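Local coordinates for hypothetical protein, GDSL-like Lipase/Acylhydrolase family protein (Bacteroides uniformis, PDB 4M8K) that is of unknown function but, as a putative GDSL-like lipase or acylhydrolase, probably hydrolyses ester bonds in lipids or other acylated substrates, at residues 87-92 with 96-101; 141-144 with 148-151. One frame throughout, in Å; residues are numbered along the deposited sequence.

Contact 1: residues 87-92 with 96-101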
loop_
_atom_site.group_PDB
_atom_site.type_symbol
_atom_site.label_atom_id
_atom_site.label_comp_id
_atom_site.label_asym_id
_atom_site.label_seq_id
_atom_site.Cartn_x
_atom_site.Cartn_y
_atom_site.Cartn_z
ATOM N N VAL A 87 8.769 1.005 1.944
ATOM C CA VAL A 87 8.851 -0.431 1.860
ATOM C C VAL A 87 10.127 -0.958 2.510
ATOM O O VAL A 87 10.086 -1.924 3.274
ATOM C CB VAL A 87 8.837 -0.865 0.398
ATOM C CG1 VAL A 87 9.173 -2.340 0.256
ATOM C CG2 VAL A 87 7.476 -0.546 -0.204
ATOM N N CYS A 88 11.273 -0.360 2.164
ATOM C CA CYS A 88 12.553 -0.765 2.686
ATOM C C CYS A 88 12.845 -0.029 4.020
ATOM O O CYS A 88 12.102 0.919 4.402
ATOM C CB CYS A 88 13.697 -0.549 1.657
ATOM S SG CYS A 88 14.185 1.164 1.412
ATOM N N HIS A 89 13.941 -0.418 4.687
ATOM C CA HIS A 89 14.292 0.195 5.991
ATOM C C HIS A 89 14.956 1.555 5.895
ATOM O O HIS A 89 15.194 2.173 6.914
ATOM C CB HIS A 89 15.202 -0.711 6.782
ATOM C CG HIS A 89 14.608 -2.034 7.134
ATOM N ND1 HIS A 89 13.352 -2.176 7.662
ATOM C CD2 HIS A 89 15.142 -3.279 7.085
ATOM C CE1 HIS A 89 13.128 -3.444 7.928
ATOM N NE2 HIS A 89 14.206 -4.134 7.609
ATOM N N THR A 90 15.285 2.034 4.698
ATOM C CA THR A 90 15.861 3.368 4.560
ATOM C C THR A 90 14.784 4.424 4.430
ATOM O O THR A 90 14.044 4.450 3.453
ATOM C CB THR A 90 16.754 3.497 3.301
ATOM O OG1 THR A 90 17.773 2.486 3.295
ATOM C CG2 THR A 90 17.387 4.900 3.224
ATOM N N GLY A 91 14.709 5.329 5.384
ATOM C CA GLY A 91 13.785 6.459 5.239
ATOM C C GLY A 91 14.346 7.765 4.691
ATOM O O GLY A 91 15.425 7.811 4.103
ATOM N N TYR A 92 13.625 8.847 4.949
ATOM C CA TYR A 92 14.032 10.176 4.552
ATOM C C TYR A 92 15.291 10.613 5.278
ATOM O O TYR A 92 15.404 10.401 6.494
ATOM C CB TYR A 92 12.893 11.192 4.827
ATOM C CG TYR A 92 11.743 11.010 3.867
ATOM C CD1 TYR A 92 11.770 11.600 2.603
ATOM C CD2 TYR A 92 10.669 10.181 4.174
ATOM C CE1 TYR A 92 10.750 11.388 1.669
ATOM C CE2 TYR A 92 9.661 9.972 3.251
ATOM C CZ TYR A 92 9.685 10.598 2.013
ATOM O OH TYR A 92 8.657 10.393 1.105
ATOM N N ASP A 96 16.653 5.717 9.848
ATOM C CA ASP A 96 16.384 4.310 9.976
ATOM C C ASP A 96 14.877 4.067 10.194
ATOM O O ASP A 96 14.347 4.336 11.252
ATOM C CB ASP A 96 17.173 3.712 11.124
ATOM C CG ASP A 96 17.271 2.239 10.993
ATOM O OD1 ASP A 96 16.242 1.549 11.005
ATOM O OD2 ASP A 96 18.391 1.779 10.826
ATOM N N TYR A 97 14.205 3.542 9.176
ATOM C CA TYR A 97 12.777 3.307 9.251
ATOM C C TYR A 97 12.448 1.834 9.626
ATOM O O TYR A 97 11.377 1.308 9.289
ATOM C CB TYR A 97 12.142 3.740 7.936
ATOM C CG TYR A 97 11.725 5.204 7.859
ATOM C CD1 TYR A 97 12.194 6.171 8.770
ATOM C CD2 TYR A 97 10.843 5.623 6.867
ATOM C CE1 TYR A 97 11.751 7.491 8.699
ATOM C CE2 TYR A 97 10.415 6.924 6.792
ATOM C CZ TYR A 97 10.833 7.853 7.709
ATOM O OH TYR A 97 10.396 9.144 7.535
ATOM N N SER A 98 13.374 1.173 10.316
ATOM C CA SER A 98 13.171 -0.210 10.783
ATOM C C SER A 98 12.020 -0.266 11.759
ATOM O O SER A 98 11.546 -1.360 12.095
ATOM C CB SER A 98 14.433 -0.767 11.508
ATOM O OG SER A 98 15.560 -0.716 10.670
ATOM N N ASP A 99 11.638 0.873 12.318
ATOM C CA ASP A 99 10.518 0.936 13.221
ATOM C C ASP A 99 9.157 1.037 12.490
ATOM O O ASP A 99 8.149 0.919 13.132
ATOM C CB ASP A 99 10.656 2.132 14.209
ATOM C CG ASP A 99 10.707 3.491 13.532
ATOM O OD1 ASP A 99 10.820 3.598 12.295
ATOM O OD2 ASP A 99 10.676 4.513 14.265
ATOM N N ARG A 100 9.110 1.237 11.172
ATOM C CA ARG A 100 7.846 1.510 10.487
ATOM C C ARG A 100 7.736 1.063 9.051
ATOM O O ARG A 100 6.725 1.363 8.400
ATOM C CB ARG A 100 7.553 3.015 10.470
ATOM C CG ARG A 100 8.564 3.820 9.625
ATOM C CD ARG A 100 8.482 5.340 9.950
ATOM N NE ARG A 100 9.067 5.591 11.248
ATOM C CZ ARG A 100 9.030 6.767 11.863
ATOM N NH1 ARG A 100 8.385 7.814 11.333
ATOM N NH2 ARG A 100 9.605 6.883 13.021
ATOM N N SER A 101 8.713 0.333 8.552
ATOM C CA SER A 101 8.720 -0.006 7.153
ATOM C C SER A 101 7.675 -1.052 6.866
ATOM O O SER A 101 7.261 -1.752 7.796
ATOM C CB SER A 101 10.116 -0.474 6.757
ATOM O OG SER A 101 10.507 -1.556 7.551
#
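The ring of Y97 lies flat against the backbone of G91. Both belong to the long loop between strands 75-81 and 114-118 of the alpha/beta/alpha GDSL hydrolase fold. The chain turns back on itself here, and T90 and D96 form a single beta bridge. The N-H of Y97 reaches H89 O at 2.8 Å, with the donor tilted 29° from the carbonyl plane. The CA of G91 makes a CH-pi contact with one face of the Y97 ring, 3.6 Å from its centroid. On the opposite face, CD of R100 sits over the ring centre. R100 is itself tied to D99 by a side-on salt bridge. The Y97 hydroxyl meets the edge of the Y92 ring in plane, with Y92 CD2 3.5 Å from Y97 OH. With an alanine in place of Y97, a gap would probably open between G91 and the R100 chain, and Y92 would lose the hydroxyl at that edge. The Y92 hydroxyl bonds elsewhere, to N122.

H89 closes the other end of the contact. Its ND1 shares a hydrogen bond of 2.9 Å with S101 OG, near the plane of the imidazole. S101 OG stands between its own backbone N and carbonyl carbon (chi1 57°), which turns it to the ring edge. S98 OG lies over one face of the imidazole, 3.9 Å from H89 CG, and also bonds to K140. Within 96-101 an Asx turn forms at D96: S98 N gives a 3.0 Å bond to D96 OD1.

Contact 2: residues 141-144 with 148-151; sequences ADLY and PAFC
The carbonyl oxygen of D142 is met by two ring carbons of P148. D142 O lies 3.6 Å from P148 CB and equally far from P148 CG. These are van der Waals contacts with the C-H groups of the proline ring. They set the short 3-10 segment 142-144 against the first turn of helix 146-160, just after it in the chain.

L143 does most of the apolar work from the 3-10 side. Its CG is anti to its own carbonyl carbon (chi1 -67°). CD1 is then anti to CA (chi2 171°), which leaves CD2 as the branch turned onto the helix backbone. There L143 CD2 rests 3.7 Å from A149 CA. It is also 3.7 Å from P148 O, so the methyl covers the peptide between these two residues. In return, A149 CB lies 3.7 Å from L143 O. The 3-10 turn has its own bond, from Y144 N to A141 O at 3.2 Å.

The two segments therefore meet by van der Waals packing. Shape rather than directional bonding fits them together. D142 makes its polar bonds outside both segments, through its N to T139 OG1 and through its carboxylate to Q134.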
loop_
_atom_site.group_PDB
_atom_site.type_symbol
_atom_site.label_atom_id
_atom_site.label_comp_id
_atom_site.label_asym_id
_atom_site.label_seq_id
_atom_site.Cartn_x
_atom_site.Cartn_y
_atom_site.Cartn_z
ATOM N N ALA A 141 20.742 -5.962 6.699
ATOM C CA ALA A 141 21.528 -4.985 5.913
ATOM C C ALA A 141 20.985 -4.847 4.485
ATOM O O ALA A 141 20.774 -3.702 3.994
ATOM C CB ALA A 141 23.006 -5.339 5.916
ATOM N N ASP A 142 20.724 -6.001 3.841
ATOM C CA ASP A 142 20.234 -6.045 2.473
ATOM C C ASP A 142 18.910 -5.244 2.386
ATOM O O ASP A 142 18.611 -4.609 1.376
ATOM C CB ASP A 142 19.873 -7.434 2.051
ATOM C CG ASP A 142 21.054 -8.340 1.857
ATOM O OD1 ASP A 142 22.134 -7.826 1.559
ATOM O OD2 ASP A 142 20.853 -9.573 1.975
ATOM N N LEU A 143 18.129 -5.292 3.443
ATOM C CA LEU A 143 16.751 -4.824 3.392
ATOM C C LEU A 143 16.606 -3.302 3.534
ATOM O O LEU A 143 15.486 -2.808 3.487
ATOM C CB LEU A 143 15.900 -5.568 4.417
ATOM C CG LEU A 143 15.680 -7.050 4.152
ATOM C CD1 LEU A 143 15.022 -7.719 5.343
ATOM C CD2 LEU A 143 14.836 -7.239 2.922
ATOM N N TYR A 144 17.733 -2.605 3.703
ATOM C CA TYR A 144 17.833 -1.132 3.557
ATOM C C TYR A 144 17.668 -0.715 2.099
ATOM O O TYR A 144 17.435 0.439 1.824
ATOM C CB TYR A 144 19.168 -0.597 4.163
ATOM C CG TYR A 144 19.106 -0.490 5.650
ATOM C CD1 TYR A 144 18.611 0.666 6.233
ATOM C CD2 TYR A 144 19.513 -1.530 6.485
ATOM C CE1 TYR A 144 18.487 0.762 7.584
ATOM C CE2 TYR A 144 19.370 -1.443 7.861
ATOM C CZ TYR A 144 18.878 -0.283 8.396
ATOM O OH TYR A 144 18.771 -0.157 9.751
ATOM N N PRO A 148 15.648 -5.667 -2.694
ATOM C CA PRO A 148 15.532 -6.772 -1.735
ATOM C C PRO A 148 14.306 -6.649 -0.801
ATOM O O PRO A 148 13.640 -7.637 -0.555
ATOM C CB PRO A 148 16.833 -6.690 -0.950
ATOM C CG PRO A 148 17.801 -5.925 -1.830
ATOM C CD PRO A 148 16.948 -4.982 -2.625
ATOM N N ALA A 149 14.020 -5.434 -0.303
ATOM C CA ALA A 149 12.865 -5.217 0.591
ATOM C C ALA A 149 11.507 -5.566 -0.027
ATOM O O ALA A 149 10.718 -6.240 0.615
ATOM C CB ALA A 149 12.869 -3.797 1.111
ATOM N N PHE A 150 11.277 -5.170 -1.279
ATOM C CA PHE A 150 10.028 -5.443 -1.973
ATOM C C PHE A 150 9.925 -6.896 -2.336
ATOM O O PHE A 150 8.856 -7.497 -2.247
ATOM C CB PHE A 150 9.881 -4.550 -3.229
ATOM C CG PHE A 150 8.508 -4.560 -3.790
ATOM C CD1 PHE A 150 7.472 -3.847 -3.203
ATOM C CD2 PHE A 150 8.239 -5.310 -4.934
ATOM C CE1 PHE A 150 6.176 -3.929 -3.717
ATOM C CE2 PHE A 150 6.954 -5.349 -5.478
ATOM C CZ PHE A 150 5.928 -4.660 -4.866
ATOM N N CYS A 151 11.044 -7.509 -2.728
ATOM C CA CYS A 151 11.025 -8.968 -2.868
ATOM C C CYS A 151 10.645 -9.628 -1.529
ATOM O O CYS A 151 9.855 -10.576 -1.483
ATOM C CB CYS A 151 12.400 -9.478 -3.317
ATOM S SG CYS A 151 12.990 -8.978 -4.975
#

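Contact 1 and contact 2 lie side by side, their centres 10 Å apart. Backbone joins them: H89 N of contact 1 is 3.1 Å from L143 O of contact 2, a hydrogen bond. T90 OG1 probably bonds to Y144 O as well, at a short 2.5 Å. A149 of contact 2 also packs on V87 and C88, linking the loop to helix 146-160. Contact 1 leads towards the probable active site. V87 N and C88 N bond to D123, and Y92 OH bonds to N122, which probably corresponds to the asparagine that helps form the oxyanion hole in related hydrolases. An acetate ion, probably from the crystallisation liquor, lies about 5 Å from the Y92 side chain.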